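Local coordinates for protein tail lysozyme, putative (Geobacter sulfurreducens, PDB 2IA7) that is of unproven function but belongs to the gp25-like baseplate wedge proteins and is probably a structural component of a contractile phage-tail-like particle, at residues I34-I38 and I111-V115; I38-G43 and N123-P127; P53-C57 and A82-W86; I75-K80 and L92-A97. One frame throughout, in Å; residues are numbered along the deposited sequence.

Contact 1 of 4, residues I34-I38 and I111-V115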
loop_
_atom_site.group_PDB
_atom_site.type_symbol
_atom_site.label_atom_id
_atom_site.label_comp_id
_atom_site.label_asym_id
_atom_site.label_seq_id
_atom_site.Cartn_x
_atom_site.Cartn_y
_atom_site.Cartn_z
ATOM N N ILE A 34 11.252 -5.274 -3.859
ATOM C CA ILE A 34 10.048 -5.499 -3.063
ATOM C C ILE A 34 9.458 -4.193 -2.582
ATOM O O ILE A 34 8.243 -3.972 -2.670
ATOM C CB ILE A 34 10.361 -6.444 -1.893
ATOM C CG1 ILE A 34 10.535 -7.853 -2.449
ATOM C CG2 ILE A 34 9.229 -6.408 -0.834
ATOM C CD1 ILE A 34 11.118 -8.812 -1.421
ATOM N N ALA A 35 10.298 -3.297 -2.043
ATOM C CA ALA A 35 9.806 -2.000 -1.579
ATOM C C ALA A 35 9.181 -1.209 -2.724
ATOM O O ALA A 35 8.074 -0.691 -2.607
ATOM C CB ALA A 35 10.917 -1.203 -0.934
ATOM N N GLU A 36 9.837 -1.246 -3.880
ATOM C CA GLU A 36 9.291 -0.599 -5.070
ATOM C C GLU A 36 7.971 -1.229 -5.515
ATOM O O GLU A 36 7.041 -0.539 -5.871
ATOM C CB GLU A 36 10.326 -0.637 -6.178
ATOM C CG GLU A 36 9.938 0.128 -7.402
ATOM C CD GLU A 36 11.007 0.034 -8.466
ATOM O OE1 GLU A 36 10.988 -0.947 -9.208
ATOM O OE2 GLU A 36 11.870 0.929 -8.524
ATOM N N SER A 37 7.932 -2.546 -5.506
ATOM C CA SER A 37 6.726 -3.300 -5.851
ATOM C C SER A 37 5.522 -2.934 -4.949
ATOM O O SER A 37 4.422 -2.672 -5.441
ATOM C CB SER A 37 6.980 -4.810 -5.782
ATOM O OG SER A 37 5.755 -5.508 -5.993
ATOM N N ILE A 38 5.752 -2.882 -3.645
ATOM C CA ILE A 38 4.762 -2.428 -2.702
ATOM C C ILE A 38 4.232 -1.045 -3.103
ATOM O O ILE A 38 3.018 -0.846 -3.210
ATOM C CB ILE A 38 5.278 -2.374 -1.262
ATOM C CG1 ILE A 38 5.514 -3.807 -0.754
ATOM C CG2 ILE A 38 4.262 -1.723 -0.356
ATOM C CD1 ILE A 38 6.344 -3.848 0.555
ATOM N N ILE A 111 3.523 -0.076 7.291
ATOM C CA ILE A 111 3.551 -1.420 6.845
ATOM C C ILE A 111 4.840 -2.085 7.333
ATOM O O ILE A 111 5.923 -1.700 6.935
ATOM C CB ILE A 111 3.471 -1.513 5.301
ATOM C CG1 ILE A 111 2.217 -0.793 4.742
ATOM C CG2 ILE A 111 3.463 -2.991 4.909
ATOM C CD1 ILE A 111 2.222 -0.590 3.237
ATOM N N GLU A 112 4.671 -3.105 8.162
ATOM C CA GLU A 112 5.818 -3.905 8.646
ATOM C C GLU A 112 5.673 -5.243 7.964
ATOM O O GLU A 112 4.579 -5.818 7.906
ATOM C CB GLU A 112 5.827 -4.084 10.175
ATOM C CG GLU A 112 5.837 -2.832 10.976
ATOM C CD GLU A 112 5.860 -3.088 12.492
ATOM O OE1 GLU A 112 6.602 -4.028 12.933
ATOM O OE2 GLU A 112 5.113 -2.351 13.208
ATOM N N TYR A 113 6.755 -5.759 7.411
ATOM C CA TYR A 113 6.717 -6.987 6.683
ATOM C C TYR A 113 8.035 -7.745 6.791
ATOM O O TYR A 113 9.069 -7.186 7.131
ATOM C CB TYR A 113 6.334 -6.720 5.240
ATOM C CG TYR A 113 7.329 -5.893 4.454
ATOM C CD1 TYR A 113 8.401 -6.498 3.736
ATOM C CD2 TYR A 113 7.231 -4.492 4.395
ATOM C CE1 TYR A 113 9.290 -5.718 2.998
ATOM C CE2 TYR A 113 8.113 -3.730 3.662
ATOM C CZ TYR A 113 9.126 -4.337 2.932
ATOM O OH TYR A 113 10.014 -3.554 2.243
ATOM N N ARG A 114 7.938 -9.034 6.528
ATOM C CA ARG A 114 9.075 -9.985 6.514
ATOM C C ARG A 114 9.328 -10.424 5.070
ATOM O O ARG A 114 8.409 -10.797 4.337
ATOM C CB ARG A 114 8.740 -11.213 7.379
ATOM C CG ARG A 114 9.828 -12.245 7.443
ATOM C CD ARG A 114 9.422 -13.392 8.368
ATOM N NE ARG A 114 8.324 -14.133 7.798
ATOM C CZ ARG A 114 8.427 -15.186 6.989
ATOM N NH1 ARG A 114 9.597 -15.678 6.653
ATOM N NH2 ARG A 114 7.334 -15.749 6.511
ATOM N N VAL A 115 10.564 -10.285 4.591
ATOM C CA VAL A 115 10.966 -10.835 3.310
ATOM C C VAL A 115 11.226 -12.298 3.488
ATOM O O VAL A 115 12.052 -12.687 4.292
ATOM C CB VAL A 115 12.206 -10.107 2.744
ATOM C CG1 VAL A 115 12.688 -10.778 1.461
ATOM C CG2 VAL A 115 11.816 -8.641 2.434
#

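Contact 2 of 4, residues I38-G43 and N123-P127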
loop_
_atom_site.group_PDB
_atom_site.type_symbol
_atom_site.label_atom_id
_atom_site.label_comp_id
_atom_site.label_asym_id
_atom_site.label_seq_id
_atom_site.Cartn_x
_atom_site.Cartn_y
_atom_site.Cartn_z
ATOM N N ILE A 38 5.752 -2.882 -3.645
ATOM C CA ILE A 38 4.762 -2.428 -2.702
ATOM C C ILE A 38 4.232 -1.045 -3.103
ATOM O O ILE A 38 3.018 -0.846 -3.210
ATOM C CB ILE A 38 5.278 -2.374 -1.262
ATOM C CG1 ILE A 38 5.514 -3.807 -0.754
ATOM C CG2 ILE A 38 4.262 -1.723 -0.356
ATOM C CD1 ILE A 38 6.344 -3.848 0.555
ATOM N N ARG A 39 5.119 -0.151 -3.427
ATOM C CA ARG A 39 4.684 1.183 -3.809
ATOM C C ARG A 39 3.910 1.198 -5.102
ATOM O O ARG A 39 2.985 1.983 -5.271
ATOM C CB ARG A 39 5.871 2.146 -3.865
ATOM C CG ARG A 39 6.551 2.366 -2.514
ATOM C CD ARG A 39 7.680 3.385 -2.558
ATOM N NE ARG A 39 8.836 3.073 -3.408
ATOM C CZ ARG A 39 9.987 2.509 -3.019
ATOM N NH1 ARG A 39 10.265 2.251 -1.751
ATOM N NH2 ARG A 39 10.941 2.361 -3.927
ATOM N N ILE A 40 4.344 0.393 -6.075
ATOM C CA ILE A 40 3.622 0.255 -7.351
ATOM C C ILE A 40 2.232 -0.266 -7.142
ATOM O O ILE A 40 1.271 0.289 -7.656
ATOM C CB ILE A 40 4.377 -0.630 -8.346
ATOM C CG1 ILE A 40 5.676 0.046 -8.798
ATOM C CG2 ILE A 40 3.560 -0.955 -9.553
ATOM C CD1 ILE A 40 6.658 -0.914 -9.452
ATOM N N ILE A 41 2.114 -1.326 -6.372
ATOM C CA ILE A 41 0.816 -1.933 -6.142
ATOM C C ILE A 41 -0.177 -0.991 -5.495
ATOM O O ILE A 41 -1.296 -0.841 -5.956
ATOM C CB ILE A 41 0.949 -3.210 -5.268
ATOM C CG1 ILE A 41 1.750 -4.266 -6.010
ATOM C CG2 ILE A 41 -0.438 -3.745 -4.836
ATOM C CD1 ILE A 41 2.420 -5.255 -5.106
ATOM N N LEU A 42 0.260 -0.293 -4.432
ATOM C CA LEU A 42 -0.647 0.588 -3.658
ATOM C C LEU A 42 -0.994 1.841 -4.500
ATOM O O LEU A 42 -2.063 2.415 -4.358
ATOM C CB LEU A 42 -0.087 0.937 -2.299
ATOM C CG LEU A 42 0.214 -0.247 -1.377
ATOM C CD1 LEU A 42 0.715 0.216 -0.014
ATOM C CD2 LEU A 42 -1.043 -1.158 -1.297
ATOM N N GLY A 43 -0.065 2.247 -5.365
ATOM C CA GLY A 43 -0.276 3.443 -6.191
ATOM C C GLY A 43 -1.006 3.231 -7.501
ATOM O O GLY A 43 -1.166 4.191 -8.277
ATOM N N ASN A 123 10.276 -1.965 7.357
ATOM C CA ASN A 123 9.141 -1.067 7.534
ATOM C C ASN A 123 9.029 -0.205 6.288
ATOM O O ASN A 123 10.040 0.124 5.638
ATOM C CB ASN A 123 9.350 -0.196 8.769
ATOM C CG ASN A 123 8.054 0.509 9.220
ATOM O OD1 ASN A 123 7.120 -0.142 9.694
ATOM N ND2 ASN A 123 8.036 1.852 9.110
ATOM N N LEU A 124 7.801 0.174 5.913
ATOM C CA LEU A 124 7.583 1.072 4.827
ATOM C C LEU A 124 6.377 1.904 5.178
ATOM O O LEU A 124 5.406 1.371 5.695
ATOM C CB LEU A 124 7.268 0.262 3.567
ATOM C CG LEU A 124 7.114 0.978 2.245
ATOM C CD1 LEU A 124 7.602 0.131 1.055
ATOM C CD2 LEU A 124 5.613 1.323 2.063
ATOM N N VAL A 125 6.461 3.203 4.923
ATOM C CA VAL A 125 5.382 4.122 5.185
ATOM C C VAL A 125 4.860 4.575 3.832
ATOM O O VAL A 125 5.606 5.171 3.049
ATOM C CB VAL A 125 5.838 5.324 6.005
ATOM C CG1 VAL A 125 4.689 6.304 6.215
ATOM C CG2 VAL A 125 6.432 4.858 7.367
ATOM N N TYR A 126 3.603 4.286 3.535
ATOM C CA TYR A 126 3.019 4.619 2.254
ATOM C C TYR A 126 2.025 5.769 2.425
ATOM O O TYR A 126 1.021 5.606 3.125
ATOM C CB TYR A 126 2.319 3.413 1.609
ATOM C CG TYR A 126 1.993 3.743 0.182
ATOM C CD1 TYR A 126 2.965 3.685 -0.811
ATOM C CD2 TYR A 126 0.717 4.167 -0.161
ATOM C CE1 TYR A 126 2.682 4.079 -2.139
ATOM C CE2 TYR A 126 0.440 4.565 -1.473
ATOM C CZ TYR A 126 1.420 4.523 -2.433
ATOM O OH TYR A 126 1.023 4.906 -3.696
ATOM N N PRO A 127 2.249 6.920 1.758
ATOM C CA PRO A 127 1.300 8.022 1.899
ATOM C C PRO A 127 0.120 7.988 0.912
ATOM O O PRO A 127 0.292 7.870 -0.326
ATOM C CB PRO A 127 2.174 9.247 1.659
ATOM C CG PRO A 127 3.193 8.757 0.680
ATOM C CD PRO A 127 3.417 7.300 0.944
HETATM O O HOH W 1 3.054 4.612 -5.471
#

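Contact 3 of 4, residues P53-C57 and A82-W86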
loop_
_atom_site.group_PDB
_atom_site.type_symbol
_atom_site.label_atom_id
_atom_site.label_comp_id
_atom_site.label_asym_id
_atom_site.label_seq_id
_atom_site.Cartn_x
_atom_site.Cartn_y
_atom_site.Cartn_z
ATOM N N PRO A 53 -5.998 -5.301 -16.091
ATOM C CA PRO A 53 -7.004 -4.476 -15.416
ATOM C C PRO A 53 -7.312 -4.870 -13.971
ATOM O O PRO A 53 -7.864 -4.064 -13.232
ATOM C CB PRO A 53 -8.242 -4.637 -16.310
ATOM C CG PRO A 53 -8.026 -5.977 -16.973
ATOM C CD PRO A 53 -6.563 -6.021 -17.249
ATOM N N ASP A 54 -6.951 -6.089 -13.565
ATOM C CA ASP A 54 -7.124 -6.539 -12.177
ATOM C C ASP A 54 -6.007 -6.068 -11.233
ATOM O O ASP A 54 -6.147 -6.118 -10.024
ATOM C CB ASP A 54 -7.190 -8.067 -12.117
ATOM C CG ASP A 54 -8.502 -8.627 -12.634
ATOM O OD1 ASP A 54 -9.235 -7.913 -13.363
ATOM O OD2 ASP A 54 -8.796 -9.798 -12.304
ATOM N N PHE A 55 -4.887 -5.627 -11.785
ATOM C CA PHE A 55 -3.761 -5.224 -10.981
ATOM C C PHE A 55 -3.971 -3.895 -10.289
ATOM O O PHE A 55 -4.371 -2.929 -10.927
ATOM C CB PHE A 55 -2.510 -5.130 -11.837
ATOM C CG PHE A 55 -1.277 -4.742 -11.062
ATOM C CD1 PHE A 55 -0.479 -5.674 -10.442
ATOM C CD2 PHE A 55 -0.903 -3.397 -10.977
ATOM C CE1 PHE A 55 0.616 -5.272 -9.697
ATOM C CE2 PHE A 55 0.231 -3.000 -10.251
ATOM C CZ PHE A 55 0.977 -3.939 -9.618
ATOM N N GLY A 56 -3.613 -3.834 -9.005
ATOM C CA GLY A 56 -3.699 -2.632 -8.206
ATOM C C GLY A 56 -4.336 -2.848 -6.851
ATOM O O GLY A 56 -4.451 -3.982 -6.342
ATOM N N CYS A 57 -4.736 -1.733 -6.248
ATOM C CA CYS A 57 -5.255 -1.694 -4.897
ATOM C C CYS A 57 -6.674 -1.091 -4.885
ATOM O O CYS A 57 -6.929 -0.040 -5.497
ATOM C CB CYS A 57 -4.329 -0.880 -4.006
ATOM S SG CYS A 57 -4.863 -0.719 -2.314
ATOM N N ALA A 82 -4.316 -6.334 -1.337
ATOM C CA ALA A 82 -3.543 -6.022 -2.534
ATOM C C ALA A 82 -2.128 -6.539 -2.451
ATOM O O ALA A 82 -1.615 -7.090 -3.431
ATOM C CB ALA A 82 -3.576 -4.526 -2.790
ATOM N N LEU A 83 -1.481 -6.400 -1.297
ATOM C CA LEU A 83 -0.111 -6.904 -1.083
ATOM C C LEU A 83 0.022 -8.412 -1.038
ATOM O O LEU A 83 0.991 -9.000 -1.537
ATOM C CB LEU A 83 0.540 -6.202 0.112
ATOM C CG LEU A 83 0.668 -4.676 -0.048
ATOM C CD1 LEU A 83 1.406 -4.073 1.164
ATOM C CD2 LEU A 83 1.394 -4.222 -1.296
ATOM N N ILE A 84 -0.984 -9.042 -0.447
ATOM C CA ILE A 84 -1.051 -10.517 -0.417
ATOM C C ILE A 84 -1.198 -11.089 -1.799
ATOM O O ILE A 84 -0.535 -12.033 -2.153
ATOM C CB ILE A 84 -2.192 -10.983 0.465
ATOM C CG1 ILE A 84 -1.832 -10.676 1.905
ATOM C CG2 ILE A 84 -2.489 -12.489 0.257
ATOM C CD1 ILE A 84 -3.003 -10.851 2.853
ATOM N N LEU A 85 -2.067 -10.498 -2.597
ATOM C CA LEU A 85 -2.275 -10.940 -3.950
ATOM C C LEU A 85 -1.064 -10.661 -4.836
ATOM O O LEU A 85 -0.677 -11.554 -5.615
ATOM C CB LEU A 85 -3.511 -10.272 -4.508
ATOM C CG LEU A 85 -3.938 -10.702 -5.900
ATOM C CD1 LEU A 85 -4.164 -12.216 -6.008
ATOM C CD2 LEU A 85 -5.210 -9.942 -6.264
ATOM N N TRP A 86 -0.497 -9.463 -4.823
ATOM C CA TRP A 86 0.469 -9.041 -5.842
ATOM C C TRP A 86 1.916 -9.051 -5.393
ATOM O O TRP A 86 2.782 -8.878 -6.233
ATOM C CB TRP A 86 0.078 -7.659 -6.360
ATOM C CG TRP A 86 -1.238 -7.686 -7.043
ATOM C CD1 TRP A 86 -2.395 -7.117 -6.632
ATOM C CD2 TRP A 86 -1.544 -8.375 -8.270
ATOM N NE1 TRP A 86 -3.418 -7.390 -7.548
ATOM C CE2 TRP A 86 -2.901 -8.148 -8.553
ATOM C CE3 TRP A 86 -0.774 -9.122 -9.174
ATOM C CZ2 TRP A 86 -3.529 -8.685 -9.676
ATOM C CZ3 TRP A 86 -1.400 -9.633 -10.297
ATOM C CH2 TRP A 86 -2.756 -9.404 -10.532
HETATM O O HOH W 2 -5.897 -5.979 -6.128
#

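Contact 4 of 4, residues I75-K80 and L92-A97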
loop_
_atom_site.group_PDB
_atom_site.type_symbol
_atom_site.label_atom_id
_atom_site.label_comp_id
_atom_site.label_asym_id
_atom_site.label_seq_id
_atom_site.Cartn_x
_atom_site.Cartn_y
_atom_site.Cartn_z
ATOM N N ILE A 75 -9.390 0.597 5.128
ATOM C CA ILE A 75 -8.244 1.050 4.340
ATOM C C ILE A 75 -7.051 0.121 4.530
ATOM O O ILE A 75 -6.475 -0.365 3.564
ATOM C CB ILE A 75 -7.892 2.481 4.662
ATOM C CG1 ILE A 75 -9.074 3.356 4.213
ATOM C CG2 ILE A 75 -6.554 2.891 4.060
ATOM C CD1 ILE A 75 -9.025 4.758 4.907
ATOM N N GLU A 76 -6.791 -0.225 5.772
ATOM C CA GLU A 76 -5.775 -1.199 6.106
ATOM C C GLU A 76 -5.980 -2.503 5.370
ATOM O O GLU A 76 -5.027 -3.093 4.875
ATOM C CB GLU A 76 -5.740 -1.443 7.615
ATOM C CG GLU A 76 -5.133 -0.302 8.410
ATOM C CD GLU A 76 -5.562 -0.264 9.871
ATOM O OE1 GLU A 76 -6.284 -1.192 10.333
ATOM O OE2 GLU A 76 -5.222 0.714 10.541
ATOM N N ASN A 77 -7.192 -3.006 5.356
ATOM C CA ASN A 77 -7.398 -4.340 4.862
ATOM C C ASN A 77 -7.431 -4.370 3.334
ATOM O O ASN A 77 -6.987 -5.355 2.738
ATOM C CB ASN A 77 -8.673 -4.894 5.497
ATOM C CG ASN A 77 -8.511 -5.110 7.006
ATOM O OD1 ASN A 77 -7.380 -5.266 7.497
ATOM N ND2 ASN A 77 -9.623 -5.114 7.751
ATOM N N GLU A 78 -7.768 -3.250 2.710
ATOM C CA GLU A 78 -7.595 -3.106 1.267
ATOM C C GLU A 78 -6.108 -3.170 0.888
ATOM O O GLU A 78 -5.705 -3.783 -0.127
ATOM C CB GLU A 78 -8.182 -1.800 0.760
ATOM C CG GLU A 78 -9.691 -1.798 0.729
ATOM C CD GLU A 78 -10.244 -2.258 -0.572
ATOM O OE1 GLU A 78 -9.625 -3.074 -1.264
ATOM O OE2 GLU A 78 -11.335 -1.797 -0.888
ATOM N N VAL A 79 -5.253 -2.543 1.697
ATOM C CA VAL A 79 -3.815 -2.588 1.477
ATOM C C VAL A 79 -3.341 -4.019 1.677
ATOM O O VAL A 79 -2.575 -4.543 0.858
ATOM C CB VAL A 79 -3.141 -1.637 2.442
ATOM C CG1 VAL A 79 -1.646 -1.871 2.518
ATOM C CG2 VAL A 79 -3.489 -0.164 2.074
ATOM N N LYS A 80 -3.798 -4.679 2.737
ATOM C CA LYS A 80 -3.342 -6.027 3.010
ATOM C C LYS A 80 -3.685 -6.889 1.801
ATOM O O LYS A 80 -2.850 -7.671 1.309
ATOM C CB LYS A 80 -4.063 -6.630 4.214
ATOM C CG LYS A 80 -3.617 -6.084 5.563
ATOM C CD LYS A 80 -4.528 -6.658 6.673
ATOM C CE LYS A 80 -4.317 -5.953 7.996
ATOM N NZ LYS A 80 -5.236 -6.554 8.998
ATOM N N LEU A 92 3.094 -10.096 5.450
ATOM C CA LEU A 92 2.745 -8.916 6.191
ATOM C C LEU A 92 2.655 -9.177 7.683
ATOM O O LEU A 92 1.985 -10.111 8.071
ATOM C CB LEU A 92 1.379 -8.383 5.752
ATOM C CG LEU A 92 1.260 -7.906 4.307
ATOM C CD1 LEU A 92 -0.215 -7.501 3.983
ATOM C CD2 LEU A 92 2.261 -6.819 3.935
ATOM N N LEU A 93 3.267 -8.320 8.495
ATOM C CA LEU A 93 3.276 -8.396 9.961
ATOM C C LEU A 93 2.320 -7.380 10.602
ATOM O O LEU A 93 1.619 -7.713 11.543
ATOM C CB LEU A 93 4.687 -8.143 10.501
ATOM C CG LEU A 93 5.762 -9.084 9.944
ATOM C CD1 LEU A 93 7.129 -8.788 10.494
ATOM C CD2 LEU A 93 5.435 -10.548 10.187
ATOM N N SER A 94 2.254 -6.155 10.074
ATOM C CA SER A 94 1.402 -5.094 10.624
ATOM C C SER A 94 1.064 -4.182 9.461
ATOM O O SER A 94 1.947 -3.791 8.713
ATOM C CB SER A 94 2.163 -4.283 11.694
ATOM O OG SER A 94 1.230 -3.467 12.369
ATOM N N VAL A 95 -0.191 -3.775 9.355
ATOM C CA VAL A 95 -0.648 -2.707 8.456
ATOM C C VAL A 95 -1.518 -1.769 9.289
ATOM O O VAL A 95 -2.602 -2.170 9.741
ATOM C CB VAL A 95 -1.399 -3.237 7.211
ATOM C CG1 VAL A 95 -1.877 -2.071 6.352
ATOM C CG2 VAL A 95 -0.468 -4.172 6.404
ATOM N N THR A 96 -1.095 -0.519 9.446
ATOM C CA THR A 96 -1.853 0.481 10.229
ATOM C C THR A 96 -1.969 1.789 9.478
ATOM O O THR A 96 -0.969 2.352 8.993
ATOM C CB THR A 96 -1.086 0.815 11.549
ATOM O OG1 THR A 96 -0.876 -0.388 12.270
ATOM C CG2 THR A 96 -1.835 1.854 12.431
ATOM N N ALA A 97 -3.185 2.298 9.391
ATOM C CA ALA A 97 -3.459 3.593 8.780
ATOM C C ALA A 97 -3.488 4.668 9.819
ATOM O O ALA A 97 -4.427 4.772 10.589
ATOM C CB ALA A 97 -4.809 3.519 8.014
HETATM O O HOH W 3 -4.407 -3.861 10.752
#

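Contact 1 of 4, residues I34-I38 and I111-V115
This is a buried, mainly apolar helix-on-sheet contact: helix 30-42 lies across the central strand, 106-115, of the three-stranded antiparallel sheet in this gp25-like alpha/beta fold. The short axes come no closer than 11.7 Å and their N-to-C directions differ by 135°, so the helix crosses obliquely and long side chains must fill the gap. On the helix they are Ile34 and Ile38, one turn apart and joined by the backbone hydrogen bond from Ile38 N to Ile34 O. On the strand, Ile111, Tyr113 and Val115 point toward the helix, while Glu112 and Arg114 between them turn to the other side of the sheet. Tyr113 suits the middle position because its ring is long enough to reach the helix, where both isoleucines lie to the same side of the ring plane and Ala35 CB is near its hydroxyl. At one end Ile34 CD1 meets Val115 CG1 at 3.8 Å; at the other Ile38 CG2 approaches Ile111 CD1 at 4.3 Å. Ile90 of strand 90-98 also packs on both isoleucines and on Tyr113. The most specific element is a CH-pi contact, with Ile38 CD1 over the ring face, 3.9 Å from the centroid of Tyr113.

Contact 2 of 4, residues I38-G43 and N123-P127
Tyr126, Leu124 and Arg39 have the most surface covered here, and Tyr126 leads by a wide margin. Its ring reaches from the edge strand to the last turn of helix 30-42, where one face receives Leu42: the CB atom of Leu42 lies 3.8 Å from the centroid of the Tyr126 ring, a CH-pi contact. The phenol group goes further, past the end of the aliphatic layer, and Tyr126 OH comes within 3.2 Å of Gly43 CA. A side chain at Gly43 would collide with that oxygen, so glycine leaves room for it. One water completes the polar end, donating to Arg39 O at 2.6 Å and hydrogen-bonded to Tyr126 OH at 2.7 Å. Leu124, two residues earlier on the same side of the strand, adds a second apolar patch, its CD1 lying 4.1 Å from Ile38 CG2 and 4.3 Å from Arg39 CG. Arg39 suits this margin because its methylenes cover Leu124 while its charged group stays near solvent. Helix and strand run nearly parallel, at 27°. Strand 120-129 thus receives the helix at the sheet edge, next to strand 106-115, whose Ile111 also touches Leu42, while Leu83 of helix 69-86 packs on Ile38 and Leu42.

Contact 3 of 4, residues P53-C57 and A82-W86
An edge-to-face aromatic pair, backed by a water bridge, holds the irregular segment 53-57 against the C-terminal end of helix 69-86 in this gp25-like fold. The approach begins with Asp54, whose carbonyl O lies 3.7 Å from Trp86 CZ2 while its carboxylate remains in an exposed position. Phe55 follows with the main interaction. The edge of its ring is directed at the face of the Trp86 indole, the planes inclined at 62° and the centroid of the phenyl ring 4.9 Å from that of the indole's five-membered ring. Ile40 and Ile41 of helix 30-42 also touch Phe55, and Arg49 makes a cation-pi contact with it, so a large aromatic residue serves several neighbours at once. At Gly56 the chain adopts phi 133° and psi -164°, at which a CB would be jammed against the preceding carbonyl; glycine is called for by the backbone itself. Cys57 then brings the chain close to the helix, its CA 5.2 Å from Ala82 CA, an approach that the methyl of Ala82 allows, with the two CB atoms 3.9 Å apart. Finally, a water donates to Gly56 O at 2.5 Å and accepts from Trp86 NE1 at 3.2 Å.

Contact 4 of 4, residues I75-K80 and L92-A97
Helix 69-86 packs closely on the edge strand 90-98, with the short axes 7.7 Å apart and crossing at 138°, and the side-chain conformations are what make the fit. Glu76, with chi1 m and chi2 t, lays its chain along the strand so that OE2 accepts a nearly straight hydrogen bond from Ala97 N at 2.8 Å. Val95, opposite it, adopts t; its CG1 then meets Val79 CG1 at 3.8 Å, and its CG2 rests 3.8 Å from Lys80 CG. Lys80 is m at chi1 and extended beyond, so its methylenes flank Val95 while NZ reaches back along the helix to donate to Asn77 OD1 at 2.9 Å. Leu92, in the m,t rotamer, puts CD1 3.6 Å from Lys80 CA. Ala97 is small enough to sit beneath the helix, its CB 4.4 Å from Ile75 CG2. The strand carries a classic beta bulge, where Leu93 and Ser94 both face Glu112 of the neighbouring strand. A water lies 2.7 Å from Val95 O and 3.3 Å from Glu76 OE1. The chemistry is therefore two-sided: valine, alanine and leucine methyls make the apolar seat, while a carboxylate satisfies an amide of a strand that is outermost within the chain.

From the N terminus, helix 30-42 supplies the first side of contacts 1 and 2, which share Ile38. Contact 1 closes its loop at strand 106-115 and contact 2 at strand 120-129, so the two cross, binding one helix to adjacent strands. Inside both loops lie contacts 3 and 4, which cross each other as well: segment 53-57 reaches forward to the end of helix 69-86, and an earlier part of that helix pairs with strand 90-98. Both helices thereby cover one face of the antiparallel sheet. Leu83 meets Ile38 and Ile111, Val79 meets Leu42, and Ile41 touches Phe55, Ala82 and Trp86, merging the four contacts into a continuous interior.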